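LIM domain only protein 7 (Homo sapiens, PDB 2EAQ) contains a PDZ domain, a module that probably binds the C-terminal tails of partner proteins, as PDZ domains generally do. Local coordinates at residues F2-S8 and V82-Y88; I9-K15 and Q76-L81; I52-T58 and W68-M72. All coordinates share one frame. Numbering follows the deposited sequence.

How the contacts relate
Contacts 1 and 2 join the same two strands, 2-10 and 80-88, the chain's terminal strands, whose pairing closes the PDZ domain; contact 3 lies nearer the centre of the chain and packs helix 65-78 on strand 51-55, the other neighbour of 80-88. Contact 1 is a sheet interface with a face rich in charge and a mainly apolar one. Contact 2 carries that pairing into surface loops and relies mostly on backbone hydrogen bonds and glycine, with an H80-N10 side-chain bond beside a nickel site. Contact 3 is apolar core packing, with four touching residues partly exposed. The three meet around M83 and L81: M83 touches I9, I52 and I55, while L81 reaches I55 and M72.

Contact 1 (F2-S8 and V82-Y88); sequences FSDMRIS and VMDVRRY
The first and last strands of the PDZ domain pair here as antiparallel neighbours, 2-8 forming an outer strand of the sheet beside 82-88. Their short axes approach to 4.6 Å at 156°, and both backbones stay extended. The register runs from F2 opposite Y88 to S8 opposite V82; S3-R87, M5-V85 and I7-M83 are hydrogen-bonded pairs, and the pairs between them are non-hydrogen-bonded. Each hydrogen-bonded pair makes two bonds: S3 N to R87 O and R87 N to S3 O, both 2.9 Å; M5 N to V85 O and V85 N to M5 O, both 2.9 Å; I7 N to M83 O and M83 N to I7 O, both 2.8 Å.

Charged side chains suit the face of D4, R6, D84 and R86, which solvent reaches. R6, with chi1 and chi2 t, lays its guanidinium edge against the D84 carboxylate: R6 NE lies 2.8 Å from D84 OD1 and R6 NH2 3.1 Å from D84 OD2, a bidentate salt bridge. D4 OD1 approaches R86 NE at 2.9 Å, but out of the guanidinium plane, so charge alone draws them together.

Mostly apolar side chains occupy the other face, where I7, M83 and V85 are buried. M5 CG meets V85 CG2 at 3.5 Å, and I7 CD1, from an m,t side chain, reaches V85 CG2 at 3.9 Å. R87 extends its long chain along this face to a salt bridge with D50, leaving M5 SD over its guanidinium, 3.5 Å from R87 CZ. Near the start of strand 2-8 a water donates to R87 O at 2.7 Å and lies 3.1 Å from S3 OG.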
loop_
_atom_site.group_PDB
_atom_site.type_symbol
_atom_site.label_atom_id
_atom_site.label_comp_id
_atom_site.label_asym_id
_atom_site.label_seq_id
_atom_site.Cartn_x
_atom_site.Cartn_y
_atom_site.Cartn_z
ATOM N N PHE A 2 10.093 15.842 1.836
ATOM C CA PHE A 2 9.257 14.654 1.939
ATOM C C PHE A 2 9.133 14.269 3.399
ATOM O O PHE A 2 10.027 14.563 4.195
ATOM C CB PHE A 2 9.828 13.485 1.144
ATOM C CG PHE A 2 10.857 12.665 1.878
ATOM C CD1 PHE A 2 12.143 12.552 1.368
ATOM C CD2 PHE A 2 10.521 11.930 3.034
ATOM C CE1 PHE A 2 13.089 11.720 1.988
ATOM C CE2 PHE A 2 11.455 11.092 3.664
ATOM C CZ PHE A 2 12.732 10.986 3.147
ATOM N N SER A 3 8.009 13.642 3.743
ATOM C CA SER A 3 7.753 13.162 5.091
ATOM C C SER A 3 7.486 11.687 5.041
ATOM O O SER A 3 6.810 11.224 4.119
ATOM C CB SER A 3 6.528 13.826 5.671
ATOM O OG SER A 3 6.715 15.230 5.667
ATOM N N ASP A 4 8.052 10.949 5.971
ATOM C CA ASP A 4 7.830 9.530 6.107
ATOM C C ASP A 4 6.680 9.388 7.062
ATOM O O ASP A 4 6.593 10.155 8.033
ATOM C CB ASP A 4 9.034 8.790 6.696
ATOM C CG ASP A 4 10.118 8.587 5.685
ATOM O OD1 ASP A 4 9.767 8.537 4.502
ATOM O OD2 ASP A 4 11.303 8.484 6.052
ATOM N N MET A 5 5.785 8.439 6.797
ATOM C CA MET A 5 4.644 8.225 7.691
ATOM C C MET A 5 4.157 6.794 7.584
ATOM O O MET A 5 4.556 6.057 6.662
ATOM C CB MET A 5 3.539 9.185 7.390
ATOM C CG MET A 5 3.032 9.059 5.963
ATOM S SD MET A 5 1.911 10.331 5.146
ATOM C CE MET A 5 2.175 11.268 5.682
ATOM N N ARG A 6 3.340 6.383 8.546
ATOM C CA ARG A 6 2.812 5.029 8.614
ATOM C C ARG A 6 1.317 5.144 8.471
ATOM O O ARG A 6 0.718 6.012 9.123
ATOM C CB ARG A 6 3.204 4.387 9.961
ATOM C CG ARG A 6 2.835 2.956 10.161
ATOM C CD ARG A 6 3.737 2.442 11.301
ATOM N NE ARG A 6 5.074 2.148 10.744
ATOM C CZ ARG A 6 6.167 1.855 11.460
ATOM N NH1 ARG A 6 6.122 1.826 12.798
ATOM N NH2 ARG A 6 7.315 1.557 10.844
ATOM N N ILE A 7 0.679 4.360 7.611
ATOM C CA ILE A 7 -0.765 4.459 7.419
ATOM C C ILE A 7 -1.395 3.098 7.650
ATOM O O ILE A 7 -0.995 2.119 7.020
ATOM C CB ILE A 7 -1.064 4.946 6.012
ATOM C CG1 ILE A 7 -0.413 6.317 5.780
ATOM C CG2 ILE A 7 -2.610 5.011 5.779
ATOM C CD1 ILE A 7 -0.715 6.922 4.352
ATOM N N SER A 8 -2.360 3.013 8.555
ATOM C CA SER A 8 -3.017 1.758 8.860
ATOM C C SER A 8 -4.332 1.661 8.119
ATOM O O SER A 8 -5.137 2.576 8.170
ATOM C CB SER A 8 -3.265 1.707 10.359
ATOM O OG SER A 8 -3.745 0.349 10.649
ATOM N N VAL A 82 -0.472 -2.237 7.192
ATOM C CA VAL A 82 0.220 -1.110 7.832
ATOM C C VAL A 82 1.300 -0.717 6.815
ATOM O O VAL A 82 2.285 -1.463 6.637
ATOM C CB VAL A 82 0.838 -1.500 9.177
ATOM C CG1 VAL A 82 1.632 -0.336 9.805
ATOM C CG2 VAL A 82 -0.271 -1.817 10.179
ATOM N N MET A 83 1.110 0.437 6.193
ATOM C CA MET A 83 1.993 0.873 5.104
ATOM C C MET A 83 2.959 1.929 5.484
ATOM O O MET A 83 2.535 2.920 6.093
ATOM C CB MET A 83 1.147 1.421 3.955
ATOM C CG MET A 83 -0.082 0.556 3.489
ATOM S SD MET A 83 -0.903 1.196 1.923
ATOM C CE MET A 83 0.610 2.079 1.302
ATOM N N ASP A 84 4.224 1.748 5.198
ATOM C CA ASP A 84 5.174 2.840 5.438
ATOM C C ASP A 84 5.304 3.547 4.101
ATOM O O ASP A 84 5.591 2.876 3.091
ATOM C CB ASP A 84 6.523 2.297 5.885
ATOM C CG ASP A 84 6.506 1.821 7.291
ATOM O OD1 ASP A 84 5.509 2.062 7.953
ATOM O OD2 ASP A 84 7.504 1.236 7.723
ATOM N N VAL A 85 4.975 4.822 4.033
ATOM C CA VAL A 85 5.048 5.593 2.823
ATOM C C VAL A 85 5.860 6.845 2.995
ATOM O O VAL A 85 6.147 7.305 4.108
ATOM C CB VAL A 85 3.610 5.973 2.269
ATOM C CG1 VAL A 85 2.709 4.734 2.202
ATOM C CG2 VAL A 85 2.967 7.040 3.088
ATOM N N ARG A 86 6.251 7.416 1.876
ATOM C CA ARG A 86 6.989 8.687 1.808
ATOM C C ARG A 86 6.108 9.579 0.952
ATOM O O ARG A 86 5.803 9.278 -0.213
ATOM C CB ARG A 86 8.343 8.457 1.142
ATOM C CG ARG A 86 9.192 9.683 1.029
ATOM C CD ARG A 86 10.659 9.287 0.969
ATOM N NE ARG A 86 10.858 8.109 1.801
ATOM C CZ ARG A 86 11.942 7.828 2.508
ATOM N NH1 ARG A 86 12.971 8.656 2.508
ATOM N NH2 ARG A 86 12.001 6.690 3.199
ATOM N N ARG A 87 5.719 10.718 1.501
ATOM C CA ARG A 87 4.852 11.690 0.855
ATOM C C ARG A 87 5.658 12.917 0.526
ATOM O O ARG A 87 6.281 13.516 1.417
ATOM C CB ARG A 87 3.689 12.031 1.785
ATOM C CG ARG A 87 2.706 13.012 1.130
ATOM C CD ARG A 87 1.409 13.153 1.901
ATOM N NE ARG A 87 0.689 11.875 1.897
ATOM C CZ ARG A 87 -0.308 11.548 2.727
ATOM N NH1 ARG A 87 -0.719 12.418 3.678
ATOM N NH2 ARG A 87 -0.897 10.358 2.613
ATOM N N TYR A 88 5.667 13.280 -0.754
ATOM C CA TYR A 88 6.488 14.426 -1.121
ATOM C C TYR A 88 5.664 15.697 -1.084
ATOM O O TYR A 88 4.501 15.713 -1.478
ATOM C CB TYR A 88 7.117 14.156 -2.502
ATOM C CG TYR A 88 8.064 12.944 -2.522
ATOM C CD1 TYR A 88 9.452 13.088 -2.338
ATOM C CD2 TYR A 88 7.553 11.635 -2.682
ATOM C CE1 TYR A 88 10.298 11.949 -2.329
ATOM C CE2 TYR A 88 8.370 10.524 -2.663
ATOM C CZ TYR A 88 9.732 10.672 -2.499
ATOM O OH TYR A 88 10.477 9.529 -2.584
HETATM O O HOH W 1 5.255 15.441 2.984
#

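Contact 2 (I9-K15 and Q76-L81); sequences INQTPGK and QETGHL. With NI (nickel (II) ion), chain B.
Beyond the pairing of the PDZ domain's terminal strands, the loop after strand 2-10 folds against the end of helix 65-78. I9 and L81 form an antiparallel hydrogen-bonded pair, I9 N to L81 O and L81 N to I9 O both 2.9 Å, with N10 opposite H80 as the next, non-hydrogen-bonded pair. Q11 N then bonds G79 O at 2.8 Å. G79 leaves the helix with phi 82°; a side chain there would strike Q11 O, so glycine suits the junction. In the ST turn before the strand, T78 OG1 accepts from H80 N at 3.1 Å. A type II turn, T12 to K15, places G14 at positive phi and directs G14 N weakly to E77 O, 2.8 Å away. I9 and L81 face the interior, where both touch F19. On the outer face the H80 ring, chi1 m, donates ND1 to N10 OD1 at 2.9 Å. The ring's other nitrogen, H80 NE2, coordinates a nickel ion at 2.2 Å.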
loop_
_atom_site.group_PDB
_atom_site.type_symbol
_atom_site.label_atom_id
_atom_site.label_comp_id
_atom_site.label_asym_id
_atom_site.label_seq_id
_atom_site.Cartn_x
_atom_site.Cartn_y
_atom_site.Cartn_z
ATOM N N ILE A 9 -4.494 0.565 7.386
ATOM C CA ILE A 9 -5.702 0.311 6.552
ATOM C C ILE A 9 -6.215 -1.051 7.004
ATOM O O ILE A 9 -5.429 -1.971 7.215
ATOM C CB ILE A 9 -5.378 0.315 5.011
ATOM C CG1 ILE A 9 -4.474 1.518 4.718
ATOM C CG2 ILE A 9 -6.677 0.355 4.221
ATOM C CD1 ILE A 9 -4.118 1.664 3.245
ATOM N N ASN A 10 -7.522 -1.185 7.178
ATOM C CA ASN A 10 -8.108 -2.440 7.702
ATOM C C ASN A 10 -9.413 -2.759 7.058
ATOM O O ASN A 10 -10.198 -1.838 6.795
ATOM C CB ASN A 10 -8.365 -2.319 9.210
ATOM C CG ASN A 10 -7.106 -2.024 9.980
ATOM O OD1 ASN A 10 -6.354 -2.927 10.332
ATOM N ND2 ASN A 10 -6.841 -0.754 10.217
ATOM N N GLN A 11 -9.664 -4.041 6.765
ATOM C CA GLN A 11 -10.967 -4.448 6.238
ATOM C C GLN A 11 -11.201 -5.883 6.667
ATOM O O GLN A 11 -10.347 -6.468 7.326
ATOM C CB GLN A 11 -11.031 -4.244 4.702
ATOM C CG GLN A 11 -10.064 -5.134 3.935
ATOM C CD GLN A 11 -10.141 -4.978 2.469
ATOM O OE1 GLN A 11 -9.853 -5.961 1.751
ATOM N NE2 GLN A 11 -10.545 -3.872 2.006
ATOM N N THR A 12 -12.370 -6.419 6.357
ATOM C CA THR A 12 -12.669 -7.786 6.816
ATOM C C THR A 12 -11.679 -8.798 6.300
ATOM O O THR A 12 -11.317 -8.755 5.121
ATOM C CB THR A 12 -14.019 -8.169 6.298
ATOM O OG1 THR A 12 -14.940 -7.165 6.730
ATOM C CG2 THR A 12 -14.489 -9.467 6.957
ATOM N N PRO A 13 -11.213 -9.689 7.152
ATOM C CA PRO A 13 -10.255 -10.706 6.676
ATOM C C PRO A 13 -10.914 -11.562 5.592
ATOM O O PRO A 13 -12.113 -11.905 5.698
ATOM C CB PRO A 13 -9.989 -11.566 7.928
ATOM C CG PRO A 13 -10.240 -10.583 9.111
ATOM C CD PRO A 13 -11.411 -9.729 8.614
ATOM N N GLY A 14 -10.111 -11.858 4.558
ATOM C CA GLY A 14 -10.568 -12.662 3.434
ATOM C C GLY A 14 -11.647 -12.041 2.560
ATOM O O GLY A 14 -12.386 -12.796 1.910
ATOM N N LYS A 15 -11.778 -10.716 2.565
ATOM C CA LYS A 15 -12.770 -10.000 1.751
ATOM C C LYS A 15 -12.490 -10.194 0.317
ATOM O O LYS A 15 -11.313 -10.331 -0.091
ATOM C CB LYS A 15 -12.716 -8.488 2.084
ATOM C CG LYS A 15 -14.010 -7.686 1.847
ATOM C CD LYS A 15 -13.752 -6.185 2.175
ATOM C CE LYS A 15 -15.047 -5.376 2.010
ATOM N NZ LYS A 15 -14.806 -3.984 2.464
ATOM N N GLN A 76 -4.399 -9.019 1.969
ATOM C CA GLN A 76 -5.815 -9.128 1.604
ATOM C C GLN A 76 -6.433 -10.246 2.407
ATOM O O GLN A 76 -7.601 -10.184 2.794
ATOM C CB GLN A 76 -5.999 -9.468 0.143
ATOM C CG GLN A 76 -7.426 -9.283 -0.222
ATOM C CD GLN A 76 -7.487 -8.265 -1.269
ATOM O OE1 GLN A 76 -7.517 -8.586 -2.441
ATOM N NE2 GLN A 76 -7.422 -7.017 -0.873
ATOM N N GLU A 77 -5.680 -11.306 2.637
ATOM C CA GLU A 77 -6.198 -12.394 3.439
ATOM C C GLU A 77 -6.416 -11.986 4.895
ATOM O O GLU A 77 -7.470 -12.289 5.480
ATOM C CB GLU A 77 -5.255 -13.612 3.422
ATOM C CG GLU A 77 -6.021 -14.797 3.976
ATOM C CD GLU A 77 -5.521 -16.188 3.537
ATOM O OE1 GLU A 77 -5.907 -17.173 4.219
ATOM O OE2 GLU A 77 -4.772 -16.278 2.537
ATOM N N THR A 78 -5.501 -11.239 5.512
ATOM C CA THR A 78 -5.638 -10.881 6.953
ATOM C C THR A 78 -6.550 -9.643 7.127
ATOM O O THR A 78 -7.119 -9.431 8.237
ATOM C CB THR A 78 -4.286 -10.521 7.601
ATOM O OG1 THR A 78 -3.780 -9.325 6.997
ATOM C CG2 THR A 78 -3.268 -11.628 7.416
ATOM N N GLY A 79 -6.638 -8.803 6.089
ATOM C CA GLY A 79 -7.395 -7.570 6.218
ATOM C C GLY A 79 -6.646 -6.436 6.879
ATOM O O GLY A 79 -7.238 -5.382 7.180
ATOM N N HIS A 80 -5.369 -6.620 7.162
ATOM C CA HIS A 80 -4.582 -5.572 7.819
ATOM C C HIS A 80 -3.410 -5.165 6.967
ATOM O O HIS A 80 -2.618 -6.003 6.468
ATOM C CB HIS A 80 -4.004 -6.042 9.178
ATOM C CG HIS A 80 -5.011 -6.566 10.139
ATOM N ND1 HIS A 80 -6.008 -5.777 10.681
ATOM C CD2 HIS A 80 -5.183 -7.801 10.641
ATOM C CE1 HIS A 80 -6.772 -6.521 11.461
ATOM N NE2 HIS A 80 -6.293 -7.756 11.446
ATOM N N LEU A 81 -3.317 -3.879 6.737
ATOM C CA LEU A 81 -2.245 -3.358 5.936
ATOM C C LEU A 81 -1.660 -2.117 6.606
ATOM O O LEU A 81 -2.289 -1.070 6.579
ATOM C CB LEU A 81 -2.866 -3.067 4.572
ATOM C CG LEU A 81 -1.981 -2.697 3.427
ATOM C CD1 LEU A 81 -0.943 -3.775 3.129
ATOM C CD2 LEU A 81 -2.938 -2.479 2.237
HETATM NI NI NI B . -6.946 -9.602 12.439
HETATM O O HOH W 2 -9.259 -8.334 3.297
HETATM O O HOH W 3 -6.938 -10.513 10.571
HETATM O O HOH W 4 -5.046 -10.307 12.813
#

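Contact 3 (I52-T58 and W68-M72); sequences IIAINNT and WEEAM
Helix 65-78 packs on the sheet of the PDZ domain through W68, A71 and M72, which meet strand 51-55 and the turn after it. The short axes of 52-55 and 68-72 pass 9.8 Å apart at 59°. W68, with chi1 t and chi2 -99°, swings its indole along the strand: W68 CH2 lies 3.6 Å from both I52 CG2 and I55 CG1. I55, with chi1 p and chi2 t, sends CD1 over one face of the indole, 4.3 Å from the six-membered ring centroid, a CH-pi contact. The same I55 CD1 touches A71 CB at 3.9 Å and M72 CE, of an m,m side chain, at 3.7 Å. A type II' turn, I55 to T58, brings T58 back so that, with chi1 m, its OG1 sits 3.4 Å from A71 CB; alanine's small methyl lets the turn come close. A classic bulge at I53 and A54 leaves both pointing away from the helix. Between these two segments the contact rests on shape and apolar packing, without directional polar bonds.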
loop_
_atom_site.group_PDB
_atom_site.type_symbol
_atom_site.label_atom_id
_atom_site.label_comp_id
_atom_site.label_asym_id
_atom_site.label_seq_id
_atom_site.Cartn_x
_atom_site.Cartn_y
_atom_site.Cartn_z
ATOM N N ILE A 52 5.473 3.945 -1.794
ATOM C CA ILE A 52 5.253 2.843 -0.871
ATOM C C ILE A 52 6.620 2.250 -0.504
ATOM O O ILE A 52 7.384 1.761 -1.362
ATOM C CB ILE A 52 4.336 1.772 -1.536
ATOM C CG1 ILE A 52 3.015 2.447 -1.904
ATOM C CG2 ILE A 52 4.130 0.575 -0.631
ATOM C CD1 ILE A 52 2.076 1.601 -2.845
ATOM N N ILE A 53 6.970 2.290 0.779
ATOM C CA ILE A 53 8.232 1.774 1.235
ATOM C C ILE A 53 8.153 0.377 1.777
ATOM O O ILE A 53 9.013 -0.450 1.521
ATOM C CB ILE A 53 8.855 2.741 2.294
ATOM C CG1 ILE A 53 9.015 4.150 1.703
ATOM C CG2 ILE A 53 10.207 2.178 2.760
ATOM C CD1 ILE A 53 9.769 4.229 0.437
ATOM N N ALA A 54 7.084 0.077 2.500
ATOM C CA ALA A 54 6.910 -1.256 3.061
ATOM C C ALA A 54 5.441 -1.497 3.410
ATOM O O ALA A 54 4.692 -0.552 3.548
ATOM C CB ALA A 54 7.687 -1.401 4.414
ATOM N N ILE A 55 5.043 -2.752 3.438
ATOM C CA ILE A 55 3.723 -3.094 3.980
ATOM C C ILE A 55 3.943 -4.180 5.024
ATOM O O ILE A 55 4.680 -5.152 4.784
ATOM C CB ILE A 55 2.694 -3.541 2.938
ATOM C CG1 ILE A 55 3.217 -4.728 2.144
ATOM C CG2 ILE A 55 2.327 -2.394 2.061
ATOM C CD1 ILE A 55 2.119 -5.381 1.228
ATOM N N ASN A 56 3.319 -4.014 6.195
ATOM C CA ASN A 56 3.451 -4.989 7.253
ATOM C C ASN A 56 4.954 -5.295 7.443
ATOM O O ASN A 56 5.737 -4.354 7.670
ATOM C CB ASN A 56 2.548 -6.199 6.905
ATOM C CG ASN A 56 1.083 -5.791 6.745
ATOM O OD1 ASN A 56 0.308 -6.384 5.951
ATOM N ND2 ASN A 56 0.680 -4.804 7.536
ATOM N N ASN A 57 5.364 -6.537 7.370
ATOM C CA ASN A 57 6.813 -6.801 7.590
ATOM C C ASN A 57 7.626 -6.932 6.311
ATOM O O ASN A 57 8.711 -7.538 6.341
ATOM C CB ASN A 57 6.900 -8.120 8.389
ATOM C CG ASN A 57 6.239 -7.965 9.774
ATOM O OD1 ASN A 57 5.437 -8.817 10.234
ATOM N ND2 ASN A 57 6.551 -6.859 10.410
ATOM N N THR A 58 7.182 -6.332 5.208
ATOM C CA THR A 58 7.838 -6.514 3.930
ATOM C C THR A 58 8.260 -5.182 3.379
ATOM O O THR A 58 7.430 -4.348 3.025
ATOM C CB THR A 58 6.854 -7.169 2.935
ATOM O OG1 THR A 58 6.486 -8.464 3.415
ATOM C CG2 THR A 58 7.466 -7.324 1.568
ATOM N N TRP A 68 6.969 -9.217 -2.890
ATOM C CA TRP A 68 6.066 -8.088 -2.703
ATOM C C TRP A 68 4.625 -8.459 -3.017
ATOM O O TRP A 68 3.664 -8.215 -2.223
ATOM C CB TRP A 68 6.499 -6.951 -3.607
ATOM C CG TRP A 68 5.510 -5.805 -3.431
ATOM C CD1 TRP A 68 4.446 -5.479 -4.227
ATOM C CD2 TRP A 68 5.489 -4.930 -2.327
ATOM N NE1 TRP A 68 3.754 -4.441 -3.665
ATOM C CE2 TRP A 68 4.371 -4.083 -2.490
ATOM C CE3 TRP A 68 6.322 -4.763 -1.200
ATOM C CZ2 TRP A 68 4.048 -3.075 -1.568
ATOM C CZ3 TRP A 68 5.997 -3.754 -0.294
ATOM C CH2 TRP A 68 4.879 -2.928 -0.477
ATOM N N GLU A 69 4.441 -9.080 -4.172
ATOM C CA GLU A 69 3.149 -9.476 -4.561
ATOM C C GLU A 69 2.556 -10.470 -3.590
ATOM O O GLU A 69 1.353 -10.399 -3.268
ATOM C CB GLU A 69 3.188 -9.993 -5.989
ATOM C CG GLU A 69 3.493 -8.779 -6.947
ATOM C CD GLU A 69 3.457 -9.162 -8.440
ATOM O OE1 GLU A 69 2.717 -8.486 -9.179
ATOM O OE2 GLU A 69 4.158 -10.130 -8.837
ATOM N N GLU A 70 3.363 -11.390 -3.082
ATOM C CA GLU A 70 2.865 -12.339 -2.078
ATOM C C GLU A 70 2.477 -11.615 -0.797
ATOM O O GLU A 70 1.471 -11.971 -0.183
ATOM C CB GLU A 70 3.915 -13.430 -1.809
ATOM C CG GLU A 70 4.017 -14.348 -3.026
ATOM C CD GLU A 70 5.155 -15.368 -3.007
ATOM O OE1 GLU A 70 6.112 -15.303 -2.201
ATOM O OE2 GLU A 70 5.119 -16.255 -3.900
ATOM N N ALA A 71 3.226 -10.594 -0.377
ATOM C CA ALA A 71 2.831 -9.830 0.824
ATOM C C ALA A 71 1.533 -9.057 0.638
ATOM O O ALA A 71 0.688 -8.997 1.554
ATOM C CB ALA A 71 3.918 -8.875 1.174
ATOM N N MET A 72 1.307 -8.538 -0.560
ATOM C CA MET A 72 0.068 -7.848 -0.855
ATOM C C MET A 72 -1.103 -8.813 -0.796
ATOM O O MET A 72 -2.160 -8.529 -0.194
ATOM C CB MET A 72 0.157 -7.258 -2.252
ATOM C CG MET A 72 0.934 -5.998 -2.241
ATOM S SD MET A 72 0.048 -4.405 -1.672
ATOM C CE MET A 72 -0.798 -4.717 -0.901
#